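Peptidase M16 domain protein (Alicyclobacillus acidocaldarius subsp. acidocaldarius DSM 446, PDB 4XEA) is a putative M16-family metallopeptidase that probably hydrolyses peptide bonds at a metal centre, which holds a nickel ion in this crystal. Local coordinates at residues E8-R13 / E206-I211; N267-D272 / R380-F385; G358-S363 / A388-V393. All coordinates share one frame; numbering follows the deposited sequence.

How the interactions relate
Interaction 1 lies at the surface, interaction 2 is buried nearest the chain's centre, interaction 3 partly buried. Interaction 1 closes along the chain before the others open, and its centre lies about 23 Å from that of interaction 2; the two are nevertheless joined by a salt bridge, Arg13 NH2 to Glu383 OE2 at 2.7 Å. Interactions 2 and 3 are closer, about 14 Å between centres, and their segments alternate along the chain. They share an apolar border where Phe385 CE1 meets Val390 CG2 at 4.0 Å. Interactions 1 and 3 do not touch, their nearest atoms being about 9 Å apart. None contributes a ligand to the nickel ion, which is held by His61, His65 and Glu136.

Interaction 1: residues E8-R13 / E206-I211; sequences ETRTWR and EIAHVI
Trp12 and Ala208 make the apolar part of this small surface contact. With chi1 at 81°, CG of Trp12 sits between the backbone N and the carbonyl carbon, and the indole lies with its six-membered end toward the helix. Its CH2 atom comes to 3.5 Å from Ala208 CB, with CZ2 of the same ring at 3.9 Å. The methyl approaches obliquely. Alanine suits the helix side because its short side chain lets the broad ring come close to the helix surface.

Strand 10-13 is an outermost strand of a six-stranded mixed sheet, bonded through Arg10 and Trp12 to strand 19-24. Helix 204-216, which follows strand 194-200 directly in a beta-alpha unit, lies against that sheet, with Ile207 and Ile211 turned to its strands. Ala208 stands on the side of the helix that faces the edge strand.

Polar interactions flank the apolar pair. Arg10 grips Glu8 side-on: NH2 bonds to Glu8 OE1 at 3.0 Å, and NE to Glu8 OE2 at 3.3 Å, the latter oxygen being met from above the carboxylate plane. Its remaining nitrogen, NH1, forms a salt bridge with Asp205 near the start of the helix and also bonds a glycerol. Trp12 NE1 donates to Glu212 OE1, one turn further along the helix from Ala208.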
ATOM      1  N   GLU A   8      11.200 -22.828   9.007  1.00 67.08           N
ATOM      2  CA  GLU A   8      12.127 -22.793  10.129  1.00 66.77           C
ATOM      3  C   GLU A   8      12.298 -21.357  10.580  1.00 63.22           C
ATOM      4  O   GLU A   8      12.302 -20.442   9.746  1.00 61.67           O
ATOM      5  CB  GLU A   8      13.507 -23.354   9.730  1.00 68.62           C
ATOM      6  CG  GLU A   8      14.598 -23.050  10.765  1.00 69.00           C
ATOM      7  CD  GLU A   8      15.930 -23.764  10.519  1.00 73.49           C
ATOM      8  OE1 GLU A   8      16.309 -23.976   9.355  1.00 75.92           O
ATOM      9  OE2 GLU A   8      16.619 -24.050  11.515  1.00 73.72           O
ATOM     10  N   THR A   9      12.430 -21.169  11.889  1.00 61.83           N
ATOM     11  CA  THR A   9      12.962 -19.930  12.448  1.00 59.97           C
ATOM     12  C   THR A   9      14.246 -20.237  13.225  1.00 60.74           C
ATOM     13  O   THR A   9      14.205 -20.915  14.260  1.00 62.36           O
ATOM     14  CB  THR A   9      11.947 -19.229  13.355  1.00 57.95           C
ATOM     15  OG1 THR A   9      10.760 -18.991  12.613  1.00 58.21           O
ATOM     16  CG2 THR A   9      12.494 -17.903  13.885  1.00 55.68           C
ATOM     17  N   ARG A  10      15.362 -19.689  12.735  1.00 59.90           N
ATOM     18  CA  ARG A  10      16.692 -19.909  13.292  1.00 60.26           C
ATOM     19  C   ARG A  10      17.198 -18.592  13.893  1.00 57.01           C
ATOM     20  O   ARG A  10      17.535 -17.650  13.171  1.00 54.76           O
ATOM     21  CB  ARG A  10      17.643 -20.410  12.196  1.00 62.22           C
ATOM     22  CG  ARG A  10      18.966 -20.996  12.697  1.00 66.52           C
ATOM     23  CD  ARG A  10      19.893 -21.391  11.540  1.00 70.52           C
ATOM     24  NE  ARG A  10      19.295 -22.388  10.644  1.00 73.94           N
ATOM     25  CZ  ARG A  10      19.922 -22.959   9.606  1.00 75.99           C
ATOM     26  NH1 ARG A  10      21.167 -22.615   9.285  1.00 77.31           N
ATOM     27  NH2 ARG A  10      19.298 -23.871   8.878  1.00 76.49           N
ATOM     28  N   THR A  11      17.246 -18.566  15.224  1.00 55.65           N
ATOM     29  CA  THR A  11      17.618 -17.406  16.012  1.00 53.62           C
ATOM     30  C   THR A  11      18.853 -17.733  16.895  1.00 55.31           C
ATOM     31  O   THR A  11      18.817 -18.670  17.684  1.00 56.85           O
ATOM     32  CB  THR A  11      16.467 -16.988  16.942  1.00 52.67           C
ATOM     33  OG1 THR A  11      15.278 -16.677  16.175  1.00 48.39           O
ATOM     34  CG2 THR A  11      16.860 -15.790  17.762  1.00 47.63           C
ATOM     35  N   TRP A  12      19.928 -16.956  16.741  1.00 54.42           N
ATOM     36  CA  TRP A  12      21.111 -17.096  17.557  1.00 55.40           C
ATOM     37  C   TRP A  12      21.783 -15.734  17.743  1.00 54.13           C
ATOM     38  O   TRP A  12      21.301 -14.713  17.211  1.00 51.78           O
ATOM     39  CB  TRP A  12      22.068 -18.170  16.989  1.00 58.72           C
ATOM     40  CG  TRP A  12      22.942 -17.744  15.883  1.00 59.62           C
ATOM     41  CD1 TRP A  12      24.293 -17.525  15.947  1.00 64.81           C
ATOM     42  CD2 TRP A  12      22.570 -17.558  14.515  1.00 61.01           C
ATOM     43  NE1 TRP A  12      24.784 -17.206  14.702  1.00 65.70           N
ATOM     44  CE2 TRP A  12      23.744 -17.207  13.807  1.00 63.72           C
ATOM     45  CE3 TRP A  12      21.359 -17.656  13.809  1.00 58.21           C
ATOM     46  CZ2 TRP A  12      23.735 -16.942  12.433  1.00 64.33           C
ATOM     47  CZ3 TRP A  12      21.359 -17.395  12.454  1.00 58.16           C
ATOM     48  CH2 TRP A  12      22.540 -17.044  11.779  1.00 60.23           C
ATOM     49  N   ARG A  13      22.813 -15.702  18.580  1.00 54.42           N
ATOM     50  CA  ARG A  13      23.526 -14.468  18.923  1.00 54.60           C
ATOM     51  C   ARG A  13      25.019 -14.631  18.628  1.00 57.60           C
ATOM     52  O   ARG A  13      25.626 -15.603  19.069  1.00 58.29           O
ATOM     53  CB  ARG A  13      23.313 -14.099  20.402  1.00 54.24           C
ATOM     54  CG  ARG A  13      23.922 -12.746  20.788  1.00 53.98           C
ATOM     55  CD  ARG A  13      23.821 -12.407  22.294  1.00 53.85           C
ATOM     56  NE  ARG A  13      22.455 -12.593  22.828  1.00 51.00           N
ATOM     57  CZ  ARG A  13      21.545 -11.660  23.067  1.00 50.51           C
ATOM     58  NH1 ARG A  13      21.762 -10.386  22.785  1.00 47.96           N
ATOM     59  NH2 ARG A  13      20.376 -12.020  23.601  1.00 50.93           N
ATOM     60  N   GLU A 206      23.824 -21.175   4.160  1.00 74.10           N
ATOM     61  CA  GLU A 206      24.701 -20.303   3.371  1.00 74.89           C
ATOM     62  C   GLU A 206      24.785 -18.912   3.985  1.00 71.86           C
ATOM     63  O   GLU A 206      25.882 -18.378   4.188  1.00 72.79           O
ATOM     64  CB  GLU A 206      24.183 -20.180   1.935  1.00 76.34           C
ATOM     65  CG  GLU A 206      25.003 -19.235   1.032  1.00 78.74           C
ATOM     66  CD  GLU A 206      24.236 -18.781  -0.218  1.00 81.51           C
ATOM     67  OE1 GLU A 206      23.006 -19.028  -0.312  1.00 81.20           O
ATOM     68  OE2 GLU A 206      24.878 -18.180  -1.108  1.00 84.72           O
ATOM     69  N   ILE A 207      23.630 -18.328   4.299  1.00 68.08           N
ATOM     70  CA  ILE A 207      23.597 -16.960   4.772  1.00 65.09           C
ATOM     71  C   ILE A 207      24.138 -16.845   6.213  1.00 63.97           C
ATOM     72  O   ILE A 207      24.813 -15.862   6.549  1.00 62.27           O
ATOM     73  CB  ILE A 207      22.171 -16.357   4.653  1.00 62.76           C
ATOM     74  CG1 ILE A 207      21.736 -16.259   3.180  1.00 63.86           C
ATOM     75  CG2 ILE A 207      22.108 -14.985   5.333  1.00 59.95           C
ATOM     76  CD1 ILE A 207      22.708 -15.513   2.261  1.00 66.76           C
ATOM     77  N   ALA A 208      23.869 -17.854   7.050  1.00 64.17           N
ATOM     78  CA  ALA A 208      24.388 -17.867   8.436  1.00 63.59           C
ATOM     79  C   ALA A 208      25.903 -17.858   8.471  1.00 65.77           C
ATOM     80  O   ALA A 208      26.498 -17.211   9.317  1.00 65.97           O
ATOM     81  CB  ALA A 208      23.860 -19.048   9.209  1.00 63.68           C
ATOM     82  N   HIS A 209      26.525 -18.562   7.534  1.00 68.78           N
ATOM     83  CA  HIS A 209      27.974 -18.599   7.402  1.00 71.68           C
ATOM     84  C   HIS A 209      28.526 -17.258   6.876  1.00 70.71           C
ATOM     85  O   HIS A 209      29.531 -16.762   7.357  1.00 70.65           O
ATOM     86  CB  HIS A 209      28.332 -19.773   6.474  1.00 75.37           C
ATOM     87  CG  HIS A 209      29.792 -19.955   6.235  1.00 81.01           C
ATOM     88  ND1 HIS A 209      30.663 -20.379   7.218  1.00 84.91           N
ATOM     89  CD2 HIS A 209      30.527 -19.831   5.105  1.00 87.01           C
ATOM     90  CE1 HIS A 209      31.880 -20.485   6.708  1.00 88.76           C
ATOM     91  NE2 HIS A 209      31.823 -20.162   5.426  1.00 90.41           N
ATOM     92  N   VAL A 210      27.862 -16.664   5.897  1.00 69.65           N
ATOM     93  CA  VAL A 210      28.264 -15.337   5.393  1.00 69.80           C
ATOM     94  C   VAL A 210      28.241 -14.257   6.510  1.00 67.55           C
ATOM     95  O   VAL A 210      29.141 -13.394   6.604  1.00 67.32           O
ATOM     96  CB  VAL A 210      27.325 -14.883   4.253  1.00 69.58           C
ATOM     97  CG1 VAL A 210      27.564 -13.412   3.893  1.00 69.94           C
ATOM     98  CG2 VAL A 210      27.457 -15.788   3.042  1.00 70.65           C
ATOM     99  N   ILE A 211      27.219 -14.312   7.361  1.00 65.22           N
ATOM    100  CA  ILE A 211      27.070 -13.301   8.403  1.00 63.53           C
ATOM    101  C   ILE A 211      28.222 -13.490   9.406  1.00 64.59           C
ATOM    102  O   ILE A 211      28.906 -12.523   9.727  1.00 63.68           O
ATOM    103  CB  ILE A 211      25.684 -13.362   9.123  1.00 60.76           C
ATOM    104  CG1 ILE A 211      24.535 -13.060   8.173  1.00 59.38           C
ATOM    105  CG2 ILE A 211      25.606 -12.348  10.287  1.00 59.02           C
ATOM    106  CD1 ILE A 211      23.176 -13.552   8.661  1.00 57.28           C
TER

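Interaction 2: residues N267-D272 / R380-F385; sequences NLIEQD and RGAEAF
Arg380 crosses Leu268 at a slant before its charged end continues past it. Its CB is 4.1 Å from Leu268 CD1. The stem is extended (chi2 168°) and runs on past that methyl, CG at 4.3 Å and CD at 4.1 Å from Leu268 CD1. Beyond CD the character changes: NE forms a salt bridge with Asp93, and NH1 stays 5.7 Å from Asp272 OD2, an opposite charge close enough to be felt, perhaps, but not in contact. Arginine suits this place because its methylene stem can lie on an aliphatic residue while its head reaches a carboxylate.

Ile269, the next residue of the helix, serves the other half of the loop. Its CD1 methyl meets Ala382 CB at 3.7 Å and arrives at the edge of the Phe385 ring, in the ring plane, 3.7 Å from Phe385 CD1. The small alanine lets the loop pass close to the isoleucine.

The loop leaves helix 367-379 through a Schellman motif: Ala382 N bonds to Tyr377 O and Gly381 N to Phe378 O, with Gly381, at phi 121°, as the C-prime residue.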
ATOM      1  N   ASN A 267       4.832  -7.579  28.208  1.00 42.36           N
ATOM      2  CA  ASN A 267       3.763  -6.664  28.617  1.00 41.56           C
ATOM      3  C   ASN A 267       3.319  -5.733  27.451  1.00 39.68           C
ATOM      4  O   ASN A 267       2.134  -5.386  27.296  1.00 38.95           O
ATOM      5  CB  ASN A 267       4.204  -5.816  29.816  1.00 42.43           C
ATOM      6  CG  ASN A 267       4.341  -6.624  31.129  1.00 47.94           C
ATOM      7  OD1 ASN A 267       3.685  -7.647  31.341  1.00 53.07           O
ATOM      8  ND2 ASN A 267       5.203  -6.145  32.011  1.00 52.09           N
ATOM      9  N   LEU A 268       4.288  -5.303  26.663  1.00 38.56           N
ATOM     10  CA  LEU A 268       4.044  -4.436  25.538  1.00 37.52           C
ATOM     11  C   LEU A 268       3.286  -5.188  24.456  1.00 38.24           C
ATOM     12  O   LEU A 268       2.321  -4.665  23.890  1.00 39.46           O
ATOM     13  CB  LEU A 268       5.363  -3.903  24.990  1.00 36.73           C
ATOM     14  CG  LEU A 268       5.259  -3.014  23.743  1.00 35.92           C
ATOM     15  CD1 LEU A 268       6.303  -1.891  23.792  1.00 35.43           C
ATOM     16  CD2 LEU A 268       5.456  -3.860  22.517  1.00 39.91           C
ATOM     17  N   ILE A 269       3.705  -6.421  24.192  1.00 39.71           N
ATOM     18  CA  ILE A 269       3.040  -7.288  23.206  1.00 40.59           C
ATOM     19  C   ILE A 269       1.578  -7.469  23.593  1.00 41.49           C
ATOM     20  O   ILE A 269       0.662  -7.409  22.739  1.00 41.00           O
ATOM     21  CB  ILE A 269       3.716  -8.666  23.069  1.00 42.20           C
ATOM     22  CG1 ILE A 269       5.093  -8.595  22.349  1.00 39.83           C
ATOM     23  CG2 ILE A 269       2.782  -9.647  22.326  1.00 42.40           C
ATOM     24  CD1 ILE A 269       6.048  -9.847  22.570  1.00 41.99           C
ATOM     25  N   GLU A 270       1.335  -7.739  24.870  1.00 42.32           N
ATOM     26  CA  GLU A 270      -0.034  -7.994  25.314  1.00 43.93           C
ATOM     27  C   GLU A 270      -0.900  -6.732  25.182  1.00 42.04           C
ATOM     28  O   GLU A 270      -2.053  -6.782  24.752  1.00 42.11           O
ATOM     29  CB  GLU A 270      -0.035  -8.522  26.771  1.00 45.57           C
ATOM     30  CG  GLU A 270      -1.373  -9.083  27.264  1.00 48.73           C
ATOM     31  CD  GLU A 270      -2.391  -8.003  27.675  1.00 50.78           C
ATOM     32  OE1 GLU A 270      -1.972  -6.839  27.893  1.00 47.44           O
ATOM     33  OE2 GLU A 270      -3.603  -8.336  27.778  1.00 50.82           O
ATOM     34  N   GLN A 271      -0.366  -5.611  25.613  1.00 40.78           N
ATOM     35  CA  GLN A 271      -1.149  -4.358  25.635  1.00 40.55           C
ATOM     36  C   GLN A 271      -1.422  -3.849  24.200  1.00 39.56           C
ATOM     37  O   GLN A 271      -2.514  -3.382  23.898  1.00 39.30           O
ATOM     38  CB  GLN A 271      -0.392  -3.320  26.444  1.00 38.99           C
ATOM     39  CG  GLN A 271      -1.162  -2.055  26.756  1.00 40.34           C
ATOM     40  CD  GLN A 271      -0.438  -1.224  27.781  1.00 41.00           C
ATOM     41  OE1 GLN A 271      -0.283  -1.643  28.918  1.00 41.31           O
ATOM     42  NE2 GLN A 271       0.002  -0.049  27.389  1.00 35.80           N
ATOM     43  N   ASP A 272      -0.418  -3.951  23.336  1.00 40.21           N
ATOM     44  CA  ASP A 272      -0.558  -3.594  21.905  1.00 41.38           C
ATOM     45  C   ASP A 272      -1.612  -4.488  21.184  1.00 42.84           C
ATOM     46  O   ASP A 272      -2.484  -4.001  20.431  1.00 42.10           O
ATOM     47  CB  ASP A 272       0.818  -3.691  21.243  1.00 41.83           C
ATOM     48  CG  ASP A 272       0.893  -3.019  19.865  1.00 47.95           C
ATOM     49  OD1 ASP A 272       0.149  -2.059  19.574  1.00 46.88           O
ATOM     50  OD2 ASP A 272       1.747  -3.469  19.063  1.00 55.21           O
ATOM     51  N   ARG A 380      11.989  -3.743  21.359  1.00 35.01           N
ATOM     52  CA  ARG A 380      11.162  -3.225  22.445  1.00 35.37           C
ATOM     53  C   ARG A 380      11.123  -4.129  23.687  1.00 36.50           C
ATOM     54  O   ARG A 380      10.326  -3.893  24.614  1.00 37.22           O
ATOM     55  CB  ARG A 380       9.748  -3.009  21.896  1.00 35.17           C
ATOM     56  CG  ARG A 380       9.689  -1.674  21.122  1.00 35.82           C
ATOM     57  CD  ARG A 380       8.392  -1.543  20.305  1.00 38.45           C
ATOM     58  NE  ARG A 380       8.501  -0.372  19.444  1.00 42.23           N
ATOM     59  CZ  ARG A 380       7.714  -0.051  18.415  1.00 45.61           C
ATOM     60  NH1 ARG A 380       6.630  -0.767  18.108  1.00 45.60           N
ATOM     61  NH2 ARG A 380       8.003   1.040  17.709  1.00 44.21           N
ATOM     62  N   GLY A 381      11.942  -5.199  23.681  1.00 37.46           N
ATOM     63  CA  GLY A 381      12.270  -5.929  24.885  1.00 38.47           C
ATOM     64  C   GLY A 381      11.905  -7.396  24.886  1.00 40.23           C
ATOM     65  O   GLY A 381      12.221  -8.070  25.863  1.00 42.24           O
ATOM     66  N   ALA A 382      11.244  -7.894  23.843  1.00 39.99           N
ATOM     67  CA  ALA A 382      10.901  -9.320  23.781  1.00 42.83           C
ATOM     68  C   ALA A 382      12.121 -10.059  23.247  1.00 43.75           C
ATOM     69  O   ALA A 382      12.202 -10.406  22.093  1.00 42.61           O
ATOM     70  CB  ALA A 382       9.673  -9.540  22.933  1.00 41.99           C
ATOM     71  N   GLU A 383      13.088 -10.237  24.140  1.00 45.60           N
ATOM     72  CA  GLU A 383      14.432 -10.721  23.820  1.00 47.15           C
ATOM     73  C   GLU A 383      14.379 -12.145  23.242  1.00 47.73           C
ATOM     74  O   GLU A 383      15.231 -12.523  22.458  1.00 47.62           O
ATOM     75  CB  GLU A 383      15.319 -10.591  25.092  1.00 48.66           C
ATOM     76  CG  GLU A 383      16.853 -10.866  24.936  1.00 51.78           C
ATOM     77  CD  GLU A 383      17.628  -9.698  24.316  1.00 52.47           C
ATOM     78  OE1 GLU A 383      17.162  -8.536  24.370  1.00 49.90           O
ATOM     79  OE2 GLU A 383      18.712  -9.955  23.753  1.00 53.88           O
ATOM     80  N   ALA A 384      13.332 -12.901  23.579  1.00 48.85           N
ATOM     81  CA  ALA A 384      13.087 -14.225  23.023  1.00 50.61           C
ATOM     82  C   ALA A 384      11.796 -14.271  22.195  1.00 49.99           C
ATOM     83  O   ALA A 384      11.044 -15.247  22.243  1.00 51.40           O
ATOM     84  CB  ALA A 384      13.070 -15.293  24.177  1.00 52.22           C
ATOM     85  N   PHE A 385      11.549 -13.219  21.424  1.00 48.72           N
ATOM     86  CA  PHE A 385      10.267 -13.059  20.738  1.00 48.04           C
ATOM     87  C   PHE A 385       9.910 -14.265  19.886  1.00 50.30           C
ATOM     88  O   PHE A 385      10.797 -14.893  19.302  1.00 52.28           O
ATOM     89  CB  PHE A 385      10.294 -11.849  19.799  1.00 46.00           C
ATOM     90  CG  PHE A 385       9.026 -11.677  19.016  1.00 43.91           C
ATOM     91  CD1 PHE A 385       7.864 -11.266  19.658  1.00 44.25           C
ATOM     92  CD2 PHE A 385       8.988 -11.948  17.648  1.00 43.06           C
ATOM     93  CE1 PHE A 385       6.699 -11.113  18.963  1.00 44.74           C
ATOM     94  CE2 PHE A 385       7.805 -11.822  16.930  1.00 44.54           C
ATOM     95  CZ  PHE A 385       6.663 -11.383  17.579  1.00 45.42           C
TER

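Interaction 3: residues G358-S363 / A388-V393; sequences GRVLMS and ADVIAV
Ile391 provides the bump of this contact, and the neighbouring side chains of Val360 and Leu361 form the hollow that takes it. The tip of the isoleucine, CD1, lies 3.7 Å from Leu361 CD2 and 4.0 Å from Val360 CG1, so one methyl touches both walls. CG1 of Ile391 stands anti to the carbonyl carbon, and a chi2 of -65° directs CD1 toward the other helix. The two walls are met differently. Leu361 crosses the isoleucine at about a right angle, whereas Val360 slides past it in the opposite direction.

A second, shallower touch lies beside the first, where Val360 CG1 faces Val390 CG1 at 4.4 Å. The backbones come closest at Val360 and Ile391, CA to CA 8.0 Å, and the branched side chains bridge the gap. The axes of the two helical segments approach no closer than 11.0 Å and run nearly antiparallel, at 163°, so the branched side chains meet by their ends.

Ser363, the last residue of helix 346-363, sends its hydroxyl back to the preceding turn. Its OG bonds to Arg359 O at 3.0 Å, from the face of the carbonyl plane opposite to the one used by Ser363 N.

Around the pair, Val390 turns also to Ile269, and Val393 to Glu270 and Thr273, so helix 387-396 packs on both helix 346-363 and helix 265-283. Leu3 of the N-terminal segment touches Ile391, while Met362, present as selenomethionine, packs on Thr102 of the second subunit.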
ATOM      1  N   GLY A 358      -7.402 -13.337  12.036  1.00 57.05           N
ATOM      2  CA  GLY A 358      -7.299 -13.549  10.589  1.00 58.60           C
ATOM      3  C   GLY A 358      -6.280 -12.620   9.935  1.00 56.88           C
ATOM      4  O   GLY A 358      -5.447 -13.063   9.137  1.00 56.61           O
ATOM      5  N   ARG A 359      -6.346 -11.340  10.292  0.50 55.58           N
ATOM      6  CA  ARG A 359      -5.455 -10.331   9.745  0.50 53.91           C
ATOM      7  C   ARG A 359      -3.993 -10.690  10.057  0.50 52.08           C
ATOM      8  O   ARG A 359      -3.126 -10.616   9.182  0.50 51.43           O
ATOM      9  CB  ARG A 359      -5.853  -8.957  10.305  0.50 53.49           C
ATOM     10  CG  ARG A 359      -5.117  -7.746   9.725  0.50 53.61           C
ATOM     11  CD  ARG A 359      -5.462  -6.434  10.487  0.50 55.73           C
ATOM     12  NE  ARG A 359      -6.790  -5.831  10.205  0.50 59.03           N
ATOM     13  CZ  ARG A 359      -7.434  -5.851   9.035  0.50 61.73           C
ATOM     14  NH1 ARG A 359      -8.626  -5.278   8.922  0.50 62.74           N
ATOM     15  NH2 ARG A 359      -6.906  -6.439   7.977  0.50 64.05           N
ATOM     16  N   VAL A 360      -3.731 -11.099  11.291  1.00 51.53           N
ATOM     17  CA  VAL A 360      -2.396 -11.539  11.712  1.00 50.36           C
ATOM     18  C   VAL A 360      -1.960 -12.827  10.997  1.00 51.34           C
ATOM     19  O   VAL A 360      -0.878 -12.868  10.449  1.00 50.64           O
ATOM     20  CB  VAL A 360      -2.306 -11.707  13.242  1.00 50.59           C
ATOM     21  CG1 VAL A 360      -0.953 -12.238  13.653  1.00 48.82           C
ATOM     22  CG2 VAL A 360      -2.561 -10.328  13.925  1.00 51.36           C
ATOM     23  N   LEU A 361      -2.795 -13.858  10.992  1.00 53.03           N
ATOM     24  CA  LEU A 361      -2.501 -15.086  10.231  1.00 54.86           C
ATOM     25  C   LEU A 361      -2.130 -14.785   8.747  1.00 54.91           C
ATOM     26  O   LEU A 361      -1.103 -15.278   8.254  1.00 55.56           O
ATOM     27  CB  LEU A 361      -3.669 -16.057  10.314  1.00 56.66           C
ATOM     28  CG  LEU A 361      -3.906 -16.776  11.659  1.00 58.30           C
ATOM     29  CD1 LEU A 361      -4.934 -17.878  11.462  1.00 60.54           C
ATOM     30  CD2 LEU A 361      -2.615 -17.357  12.271  1.00 59.52           C
HETATM   31  N   MSE A 362      -2.918 -13.956   8.075  1.00 53.98           N
HETATM   32  CA  MSE A 362      -2.633 -13.581   6.680  1.00 55.04           C
HETATM   33  C   MSE A 362      -1.348 -12.774   6.537  1.00 52.96           C
HETATM   34  O   MSE A 362      -0.600 -12.956   5.583  1.00 52.11           O
HETATM   35  CB  MSE A 362      -3.804 -12.822   6.051  1.00 56.07           C
HETATM   36  CG  MSE A 362      -5.078 -13.631   6.031  1.00 58.84           C
HETATM   37 SE   MSE A 362      -6.556 -12.891   4.991  0.70 66.28          SE
HETATM   38  CE  MSE A 362      -7.369 -11.612   6.218  1.00 61.60           C
ATOM     39  N   SER A 363      -1.080 -11.919   7.511  1.00 52.02           N
ATOM     40  CA  SER A 363       0.133 -11.090   7.534  1.00 51.15           C
ATOM     41  C   SER A 363       1.412 -11.903   7.733  1.00 50.70           C
ATOM     42  O   SER A 363       2.455 -11.485   7.279  1.00 50.42           O
ATOM     43  CB  SER A 363       0.027  -9.996   8.604  1.00 49.58           C
ATOM     44  OG  SER A 363      -0.860  -8.991   8.174  1.00 53.34           O
ATOM     45  N   ALA A 388       4.239 -16.965  17.939  1.00 55.30           N
ATOM     46  CA  ALA A 388       3.317 -17.746  18.745  1.00 58.22           C
ATOM     47  C   ALA A 388       2.892 -16.966  19.967  1.00 58.12           C
ATOM     48  O   ALA A 388       1.819 -17.232  20.519  1.00 60.00           O
ATOM     49  CB  ALA A 388       3.944 -19.109  19.168  1.00 60.39           C
ATOM     50  N   ASP A 389       3.740 -16.035  20.407  1.00 56.97           N
ATOM     51  CA  ASP A 389       3.446 -15.213  21.573  1.00 56.99           C
ATOM     52  C   ASP A 389       2.244 -14.296  21.265  1.00 55.56           C
ATOM     53  O   ASP A 389       1.393 -14.078  22.137  1.00 56.50           O
ATOM     54  CB  ASP A 389       4.637 -14.315  21.992  1.00 56.22           C
ATOM     55  CG  ASP A 389       5.891 -15.095  22.465  1.00 59.31           C
ATOM     56  OD1 ASP A 389       5.809 -16.291  22.812  1.00 59.99           O
ATOM     57  OD2 ASP A 389       6.963 -14.424  22.527  1.00 64.13           O
ATOM     58  N   VAL A 390       2.214 -13.731  20.057  1.00 53.44           N
ATOM     59  CA  VAL A 390       1.132 -12.847  19.622  1.00 52.41           C
ATOM     60  C   VAL A 390      -0.142 -13.670  19.443  1.00 54.89           C
ATOM     61  O   VAL A 390      -1.176 -13.375  20.032  1.00 55.91           O
ATOM     62  CB  VAL A 390       1.499 -12.091  18.318  1.00 51.58           C
ATOM     63  CG1 VAL A 390       0.335 -11.213  17.784  1.00 47.82           C
ATOM     64  CG2 VAL A 390       2.735 -11.243  18.555  1.00 49.17           C
ATOM     65  N   ILE A 391      -0.035 -14.759  18.702  1.00 55.72           N
ATOM     66  CA  ILE A 391      -1.186 -15.614  18.495  1.00 57.98           C
ATOM     67  C   ILE A 391      -1.785 -16.039  19.835  1.00 58.82           C
ATOM     68  O   ILE A 391      -3.004 -15.979  20.008  1.00 58.69           O
ATOM     69  CB  ILE A 391      -0.830 -16.868  17.663  1.00 59.72           C
ATOM     70  CG1 ILE A 391      -0.452 -16.444  16.246  1.00 59.92           C
ATOM     71  CG2 ILE A 391      -1.979 -17.874  17.683  1.00 61.97           C
ATOM     72  CD1 ILE A 391      -1.610 -15.792  15.414  1.00 62.63           C
ATOM     73  N   ALA A 392      -0.938 -16.442  20.779  1.00 59.00           N
ATOM     74  CA  ALA A 392      -1.434 -16.902  22.068  1.00 61.02           C
ATOM     75  C   ALA A 392      -2.195 -15.807  22.842  1.00 60.29           C
ATOM     76  O   ALA A 392      -3.185 -16.110  23.504  1.00 62.01           O
ATOM     77  CB  ALA A 392      -0.296 -17.530  22.934  1.00 61.92           C
ATOM     78  N   VAL A 393      -1.762 -14.547  22.747  1.00 58.37           N
ATOM     79  CA  VAL A 393      -2.517 -13.443  23.365  1.00 57.63           C
ATOM     80  C   VAL A 393      -3.882 -13.270  22.670  1.00 58.28           C
ATOM     81  O   VAL A 393      -4.884 -13.046  23.327  1.00 58.83           O
ATOM     82  CB  VAL A 393      -1.707 -12.109  23.394  1.00 55.89           C
ATOM     83  CG1 VAL A 393      -2.585 -10.945  23.888  1.00 55.58           C
ATOM     84  CG2 VAL A 393      -0.488 -12.262  24.290  1.00 55.50           C
TER